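Local coordinates for oxidoreductase (Azotobacter vinelandii, PDB 7D5M), which binds NAD+ and, as a homolog of inositol dehydrogenase, probably catalyses NAD-dependent oxidation of a polyol or sugar-like substrate, at residues P180-N185 with V234-P239; Y27-A32 with E331-L336; A103-G108 with E129-N134. All coordinates share one frame; numbering follows the deposited sequence.

Contact 1: P180-N185 with V234-P239; sequences PVEGQN and VKSRAP
The guanidinium of Arg237 has the carboxylate of Glu182 at its edge, with CD in its plane, while Val234 CG2 lies 3.2 Å above one face of the guanidinium, offset toward the rim. The motif is a bidentate, side-on salt bridge between two loops of the C-terminal alpha/beta domain, each with a short 3-10 turn. NE of Arg237 gives its hydrogen to OE1 of Glu182 at 2.9 Å, and NH2 of Arg237 reaches OE2 of Glu182 at 2.8 Å with an almost straight N-H...O angle of 177°. Both oxygens sit close to the guanidinium plane, yet the nitrogens approach from above the carboxylate plane, consistent with the 46° between the two planes. The Arg237 chain, extended from CG to NE, carries the guanidinium across to Glu182, whose own chain bends at chi2 (91°) on its way to the carboxylate. Beside the ion pair, Pro180 CB packs on Val234 CG1 at 4.0 Å. The remaining nitrogen, NH1 of Arg237, is held by a salt bridge to Asp242 and a hydrogen bond to the carbonyl of His177, so Arg237 is shared between two carboxylates, which together probably balance its charge and hold the guanidinium against rotation. Asp242 also accepts from the backbone N of Val234. Ser236 joins through one water, which donates to Glu182 OE1 at 2.7 Å and lies 2.6 Å from Ser236 OG.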
# COMPACT_ATOMS: atom_id res chain seq x y z
N PRO A 180 -8.06 3.48 29.31
CA PRO A 180 -7.21 3.57 30.50
C PRO A 180 -6.58 2.24 30.93
O PRO A 180 -6.95 1.69 31.96
CB PRO A 180 -8.19 4.11 31.57
CG PRO A 180 -9.54 3.58 31.14
CD PRO A 180 -9.50 3.58 29.62
N VAL A 181 -5.60 1.76 30.16
CA VAL A 181 -4.97 0.41 30.35
C VAL A 181 -4.03 0.44 31.56
O VAL A 181 -3.63 -0.66 32.02
CB VAL A 181 -4.28 -0.07 29.06
CG1 VAL A 181 -5.28 -0.24 27.92
CG2 VAL A 181 -3.15 0.85 28.62
N GLU A 182 -3.68 1.64 32.07
CA GLU A 182 -2.93 1.86 33.34
C GLU A 182 -3.49 0.98 34.47
O GLU A 182 -2.72 0.66 35.40
CB GLU A 182 -3.09 3.27 33.91
CG GLU A 182 -2.66 4.38 32.98
CD GLU A 182 -3.77 4.92 32.11
OE1 GLU A 182 -4.22 6.07 32.34
OE2 GLU A 182 -4.16 4.21 31.18
N GLY A 183 -4.80 0.72 34.44
CA GLY A 183 -5.51 -0.09 35.45
C GLY A 183 -4.95 -1.50 35.57
O GLY A 183 -5.01 -2.06 36.68
N GLN A 184 -4.42 -2.06 34.47
CA GLN A 184 -4.02 -3.50 34.39
C GLN A 184 -2.53 -3.64 34.03
O GLN A 184 -1.99 -4.73 34.27
CB GLN A 184 -4.88 -4.23 33.36
CG GLN A 184 -6.37 -4.24 33.68
CD GLN A 184 -7.10 -2.98 33.27
OE1 GLN A 184 -7.00 -2.51 32.14
NE2 GLN A 184 -7.86 -2.42 34.20
N ASN A 185 -1.89 -2.59 33.49
CA ASN A 185 -0.55 -2.68 32.85
C ASN A 185 0.44 -1.78 33.61
O ASN A 185 0.28 -0.55 33.54
CB ASN A 185 -0.63 -2.30 31.37
CG ASN A 185 0.69 -2.47 30.64
OD1 ASN A 185 1.55 -1.60 30.69
ND2 ASN A 185 0.85 -3.59 29.96
N VAL A 234 -7.70 10.77 28.08
CA VAL A 234 -8.00 9.96 29.30
C VAL A 234 -7.75 10.90 30.48
O VAL A 234 -6.59 11.14 30.83
CB VAL A 234 -7.20 8.65 29.35
CG1 VAL A 234 -7.47 7.89 30.63
CG2 VAL A 234 -7.51 7.79 28.14
N LYS A 235 -8.83 11.48 31.00
CA LYS A 235 -8.80 12.67 31.89
C LYS A 235 -7.92 12.41 33.12
O LYS A 235 -7.26 13.37 33.57
CB LYS A 235 -10.22 13.01 32.34
CG LYS A 235 -11.18 13.32 31.20
CD LYS A 235 -10.89 14.63 30.52
CE LYS A 235 -12.08 15.25 29.82
NZ LYS A 235 -13.38 14.92 30.46
N SER A 236 -7.91 11.17 33.62
CA SER A 236 -7.18 10.75 34.85
C SER A 236 -5.67 10.93 34.70
O SER A 236 -4.96 10.91 35.73
CB SER A 236 -7.52 9.32 35.21
OG SER A 236 -7.12 8.43 34.18
N ARG A 237 -5.16 11.08 33.47
CA ARG A 237 -3.70 11.23 33.21
C ARG A 237 -3.24 12.67 33.49
O ARG A 237 -2.04 12.86 33.74
CB ARG A 237 -3.36 10.83 31.78
CG ARG A 237 -3.63 9.36 31.50
CD ARG A 237 -3.42 8.95 30.06
NE ARG A 237 -3.75 7.54 29.91
CZ ARG A 237 -4.14 6.94 28.79
NH1 ARG A 237 -4.25 7.61 27.65
NH2 ARG A 237 -4.43 5.65 28.83
N ALA A 238 -4.16 13.65 33.46
CA ALA A 238 -3.84 15.08 33.67
C ALA A 238 -3.00 15.21 34.94
O ALA A 238 -3.31 14.57 35.94
CB ALA A 238 -5.11 15.89 33.76
N PRO A 239 -1.93 16.04 34.95
CA PRO A 239 -1.59 16.92 33.83
C PRO A 239 -0.75 16.32 32.68
O PRO A 239 -0.41 17.07 31.77
CB PRO A 239 -0.72 17.97 34.53
CG PRO A 239 0.02 17.17 35.56
CD PRO A 239 -1.03 16.22 36.10
O HOH W 1 -4.71 7.48 34.53

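Contact 2: Y27-A32 with E331-L336; sequences YIHRSA and EAWSNL. With NAD (nicotinamide-adenine-dinucleotide), chain B.
Trp333 points the edge of its six-membered ring at the face of His29, a T-shaped pair between a helix of the Rossmann domain and one from the C-terminal alpha/beta domain. The ring planes stand at 84° with centroids 4.9 Å apart, and Trp333 CZ3 lies 3.5 Å above the centre of the imidazole. A second partner uses the indole face: Ile28 CD1 sits 3.5 Å from the centroid of the five-membered ring of Trp333, only 9° off its normal, a CH-pi contact. Ile28 CG1 is anti to the backbone N (chi1 -172°) and carries CD1 over the indole, while CG2 meets the six-membered ring near CZ3. Where the backbones come closest, Ala32 CB rests against the carbonyl carbon of Trp333 at 3.5 Å, and Ser334 OG lies 3.5 Å from Ala32 CA; the short segments' axes approach to 8.7 Å. No hydrogen bond crosses between them. Instead, His29 is tied through NE2 to Glu114 and through ND1 to Tyr337, which fixes the rotation of its ring, and Ser334 OG bonds to the carbonyl of Phe330 and to Arg35. Trp333 also belongs to the NAD pocket: its CZ2 is 3.6 Å from the carboxamide oxygen O7N of NAD. Between 27-32 and 331-336 the contact is thus apolar and aromatic, with the polar tie to Tyr337 just beyond, and it probably helps to hold the indole beside the nicotinamide carboxamide.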
# COMPACT_ATOMS: atom_id res chain seq x y z
N TYR A 27 14.82 -7.05 27.03
CA TYR A 27 15.30 -8.08 26.08
C TYR A 27 16.03 -7.44 24.89
O TYR A 27 17.10 -7.93 24.50
CB TYR A 27 14.16 -8.97 25.59
CG TYR A 27 14.68 -9.96 24.58
CD1 TYR A 27 15.57 -10.95 24.97
CD2 TYR A 27 14.39 -9.83 23.24
CE1 TYR A 27 16.11 -11.83 24.06
CE2 TYR A 27 14.92 -10.72 22.31
CZ TYR A 27 15.78 -11.72 22.72
OH TYR A 27 16.32 -12.58 21.81
N ILE A 28 15.47 -6.40 24.28
CA ILE A 28 16.11 -5.82 23.06
C ILE A 28 17.48 -5.23 23.43
O ILE A 28 18.41 -5.36 22.61
CB ILE A 28 15.20 -4.82 22.32
CG1 ILE A 28 15.84 -4.44 20.98
CG2 ILE A 28 14.86 -3.60 23.16
CD1 ILE A 28 14.87 -3.86 19.98
N HIS A 29 17.66 -4.69 24.63
CA HIS A 29 19.00 -4.27 25.10
C HIS A 29 19.98 -5.44 24.99
O HIS A 29 21.07 -5.25 24.42
CB HIS A 29 18.97 -3.74 26.52
CG HIS A 29 18.51 -2.32 26.61
ND1 HIS A 29 19.39 -1.26 26.51
CD2 HIS A 29 17.28 -1.79 26.75
CE1 HIS A 29 18.71 -0.13 26.61
NE2 HIS A 29 17.41 -0.43 26.76
N ARG A 30 19.63 -6.58 25.56
CA ARG A 30 20.52 -7.77 25.60
C ARG A 30 20.69 -8.33 24.19
O ARG A 30 21.81 -8.71 23.84
CB ARG A 30 19.98 -8.82 26.57
CG ARG A 30 20.04 -8.39 28.02
CD ARG A 30 19.63 -9.50 28.97
NE ARG A 30 18.23 -9.91 28.80
CZ ARG A 30 17.19 -9.31 29.39
NH1 ARG A 30 17.38 -8.27 30.17
NH2 ARG A 30 15.97 -9.76 29.17
N SER A 31 19.61 -8.45 23.44
CA SER A 31 19.67 -9.00 22.06
C SER A 31 20.71 -8.21 21.26
O SER A 31 21.56 -8.84 20.60
CB SER A 31 18.30 -8.98 21.42
OG SER A 31 18.30 -9.78 20.25
N ALA A 32 20.67 -6.89 21.33
CA ALA A 32 21.55 -5.98 20.56
C ALA A 32 22.97 -5.99 21.14
O ALA A 32 23.93 -5.99 20.36
CB ALA A 32 20.97 -4.59 20.55
N GLU A 331 17.92 -5.22 14.43
CA GLU A 331 19.13 -4.85 13.64
C GLU A 331 19.48 -3.39 13.94
O GLU A 331 20.66 -3.11 14.17
CB GLU A 331 18.91 -5.08 12.15
CG GLU A 331 19.06 -6.54 11.76
CD GLU A 331 18.04 -7.48 12.38
OE1 GLU A 331 18.44 -8.33 13.23
OE2 GLU A 331 16.85 -7.36 12.04
N ALA A 332 18.49 -2.50 13.91
CA ALA A 332 18.68 -1.07 14.23
C ALA A 332 19.36 -0.96 15.61
O ALA A 332 20.38 -0.24 15.74
CB ALA A 332 17.36 -0.34 14.21
N TRP A 333 18.84 -1.66 16.61
CA TRP A 333 19.43 -1.59 17.98
C TRP A 333 20.83 -2.19 18.00
O TRP A 333 21.69 -1.65 18.73
CB TRP A 333 18.54 -2.27 19.00
CG TRP A 333 17.42 -1.42 19.50
CD1 TRP A 333 16.40 -0.86 18.80
CD2 TRP A 333 17.23 -1.05 20.87
NE1 TRP A 333 15.58 -0.16 19.64
CE2 TRP A 333 16.06 -0.27 20.92
CE3 TRP A 333 17.94 -1.31 22.05
CZ2 TRP A 333 15.59 0.27 22.12
CZ3 TRP A 333 17.46 -0.79 23.23
CH2 TRP A 333 16.31 0.01 23.26
N SER A 334 21.05 -3.28 17.27
CA SER A 334 22.38 -3.93 17.14
C SER A 334 23.38 -2.96 16.50
O SER A 334 24.55 -2.95 16.93
CB SER A 334 22.30 -5.23 16.38
OG SER A 334 21.42 -6.14 17.03
N ASN A 335 22.93 -2.17 15.53
CA ASN A 335 23.77 -1.17 14.83
C ASN A 335 24.20 -0.07 15.81
O ASN A 335 25.34 0.38 15.71
CB ASN A 335 23.05 -0.63 13.59
CG ASN A 335 22.85 -1.72 12.56
OD1 ASN A 335 23.62 -2.69 12.54
ND2 ASN A 335 21.85 -1.57 11.71
N LEU A 336 23.34 0.33 16.74
CA LEU A 336 23.75 1.32 17.78
C LEU A 336 24.73 0.65 18.75
O LEU A 336 25.75 1.27 19.07
CB LEU A 336 22.54 1.84 18.55
CG LEU A 336 21.52 2.65 17.76
CD1 LEU A 336 20.70 3.47 18.74
CD2 LEU A 336 22.15 3.52 16.70
PA NAD B . 9.00 -1.64 32.62
O1A NAD B . 8.20 -1.11 33.77
O2A NAD B . 8.39 -2.57 31.62
O5B NAD B . 10.34 -2.30 33.20
C5B NAD B . 11.04 -1.76 34.37
C4B NAD B . 12.06 -2.79 34.81
O4B NAD B . 13.02 -2.19 35.71
C3B NAD B . 11.48 -3.98 35.59
O3B NAD B . 12.24 -5.15 35.31
C2B NAD B . 11.64 -3.52 37.04
O2B NAD B . 11.64 -4.56 37.99
C1B NAD B . 13.02 -2.88 36.94
N9A NAD B . 13.33 -1.92 37.99
C8A NAD B . 12.53 -0.90 38.42
N7A NAD B . 13.10 -0.15 39.33
C5A NAD B . 14.37 -0.68 39.48
C6A NAD B . 15.46 -0.31 40.29
N6A NAD B . 15.45 0.75 41.10
N1A NAD B . 16.59 -1.05 40.20
C2A NAD B . 16.59 -2.11 39.37
N3A NAD B . 15.63 -2.55 38.55
C4A NAD B . 14.53 -1.78 38.66
O3 NAD B . 9.60 -0.39 31.77
PN NAD B . 10.05 -0.33 30.22
O1N NAD B . 8.84 -0.08 29.35
O2N NAD B . 10.91 -1.52 29.92
O5D NAD B . 10.93 1.00 30.18
C5D NAD B . 12.12 1.15 30.96
C4D NAD B . 12.85 2.33 30.40
O4D NAD B . 13.09 2.10 28.98
C3D NAD B . 12.07 3.65 30.47
O3D NAD B . 12.98 4.72 30.70
C2D NAD B . 11.41 3.74 29.09
O2D NAD B . 11.13 5.08 28.70
C1D NAD B . 12.52 3.15 28.21
N1N NAD B . 12.04 2.57 26.92
C2N NAD B . 12.66 2.96 25.75
C3N NAD B . 12.21 2.48 24.52
C7N NAD B . 13.04 2.82 23.30
O7N NAD B . 14.19 3.26 23.46
N7N NAD B . 12.51 2.59 22.10
C4N NAD B . 11.04 1.71 24.47
C5N NAD B . 10.42 1.35 25.67
C6N NAD B . 11.02 1.66 26.86

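Contact 3: A103-G108 with E129-N134; sequences AALEAG and EIALAN
Leu105 and Ala131 bring the backbones closest, with CA atoms 5.9 Å apart, where the last turns of helices 97-106 and 121-133 meet. Helix 97-106 ends in a Schellman motif, in which Gly108 takes positive phi (75°) and its N bonds back to the carbonyl of Leu105. Leu105 makes the largest share of the contact: its CD1 touches Ala131 N at 3.6 Å and Ala131 CB at 3.7 Å, while its CB meets Ile130 CG2 at 3.8 Å. That CG2, anti to the backbone N, is the Ile130 branch turned to Leu105, and CD1 at the end of the other branch lies 3.8 Å from Glu106 OE2, an oxygen whose charge is paired with Arg102. Asn134 lays its amide carbon CG 3.5 Å from the carbonyl oxygen of Leu105, without a hydrogen bond across the gap. The amide is held instead within its own segment, where ND2 of Asn134 donates to Ile130 O at 2.8 Å. That oxygen also takes the backbone N of Asn134, the two donors coming from opposite faces of the carbonyl plane. An alanine at Asn134 would probably leave Ile130 O with only the backbone bond of this pair and open a gap beside the Leu105 carbonyl. Leu105 and Ala131 both also touch Val138 of strand 138-140, and Leu105 reaches Val111 of strand 110-113. Neighbouring helices packed together against a parallel sheet are the characteristic layer of a Rossmann fold.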
# COMPACT_ATOMS: atom_id res chain seq x y z
N ALA A 103 25.78 7.99 39.21
CA ALA A 103 26.58 7.05 40.04
C ALA A 103 27.52 6.23 39.13
O ALA A 103 28.70 6.05 39.49
CB ALA A 103 25.67 6.16 40.84
N ALA A 104 27.03 5.75 37.98
CA ALA A 104 27.84 4.92 37.06
C ALA A 104 29.01 5.75 36.55
O ALA A 104 30.16 5.27 36.57
CB ALA A 104 26.99 4.37 35.93
N LEU A 105 28.75 6.99 36.14
CA LEU A 105 29.77 7.91 35.57
C LEU A 105 30.83 8.21 36.63
O LEU A 105 32.02 8.20 36.30
CB LEU A 105 29.09 9.21 35.14
CG LEU A 105 28.05 9.07 34.03
CD1 LEU A 105 27.54 10.43 33.58
CD2 LEU A 105 28.62 8.27 32.88
N GLU A 106 30.39 8.52 37.85
CA GLU A 106 31.31 8.84 38.99
C GLU A 106 32.13 7.59 39.33
O GLU A 106 33.28 7.77 39.78
CB GLU A 106 30.50 9.40 40.16
CG GLU A 106 30.16 10.86 39.96
CD GLU A 106 29.13 11.45 40.91
OE1 GLU A 106 28.56 10.69 41.72
OE2 GLU A 106 28.89 12.66 40.82
N ALA A 107 31.61 6.39 39.05
CA ALA A 107 32.29 5.09 39.27
C ALA A 107 33.19 4.74 38.08
O ALA A 107 33.77 3.64 38.09
CB ALA A 107 31.27 4.00 39.54
N GLY A 108 33.34 5.63 37.10
CA GLY A 108 34.25 5.45 35.95
C GLY A 108 33.70 4.46 34.94
O GLY A 108 34.50 3.89 34.18
N GLU A 129 27.97 17.23 32.01
CA GLU A 129 29.27 17.73 32.55
C GLU A 129 30.00 16.58 33.26
O GLU A 129 31.24 16.49 33.09
CB GLU A 129 29.07 18.93 33.46
CG GLU A 129 28.69 20.17 32.68
CD GLU A 129 29.15 21.48 33.29
OE1 GLU A 129 29.32 21.52 34.53
OE2 GLU A 129 29.32 22.45 32.52
N ILE A 130 29.28 15.73 33.98
CA ILE A 130 29.91 14.62 34.74
C ILE A 130 30.43 13.56 33.76
O ILE A 130 31.55 13.06 33.96
CB ILE A 130 28.95 14.05 35.80
CG1 ILE A 130 28.62 15.09 36.88
CG2 ILE A 130 29.53 12.78 36.41
CD1 ILE A 130 27.57 14.67 37.88
N ALA A 131 29.68 13.24 32.70
CA ALA A 131 30.14 12.29 31.65
C ALA A 131 31.43 12.81 31.01
O ALA A 131 32.37 12.03 30.82
CB ALA A 131 29.06 12.08 30.62
N LEU A 132 31.48 14.09 30.66
CA LEU A 132 32.63 14.69 29.95
C LEU A 132 33.84 14.70 30.89
O LEU A 132 34.91 14.28 30.46
CB LEU A 132 32.27 16.09 29.47
CG LEU A 132 31.24 16.12 28.33
CD1 LEU A 132 30.72 17.53 28.11
CD2 LEU A 132 31.84 15.58 27.04
N ALA A 133 33.68 15.15 32.14
CA ALA A 133 34.79 15.23 33.12
C ALA A 133 35.41 13.83 33.31
O ALA A 133 36.65 13.73 33.42
CB ALA A 133 34.31 15.81 34.43
N ASN A 134 34.58 12.78 33.33
CA ASN A 134 35.03 11.39 33.61
C ASN A 134 35.41 10.66 32.31
O ASN A 134 35.73 9.48 32.38
CB ASN A 134 33.97 10.66 34.43
CG ASN A 134 33.92 11.15 35.86
OD1 ASN A 134 34.77 10.76 36.65
ND2 ASN A 134 32.99 12.04 36.17

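From the N terminus, the chain enters the Rossmann domain and passes 27-32 on helix 26-34, the first half of contact 2, which waits almost 300 residues for 331-336. Within that long loop, contact 3 closes first: helices 97-106 and 121-133 pair locally around strand 110-113, on the same parallel sheet. The chain then enters the C-terminal domain, where contact 1 joins the loop after strand 165-173 to the one between strands 223-231 and 243-250. Contacts 3 and 1 thus follow in series, both inside the span of contact 2, and none cross. Of the three, contact 2 is the one that links the two domains; its centre lies about 24 Å from that of contact 3 and about 30 Å from that of contact 1.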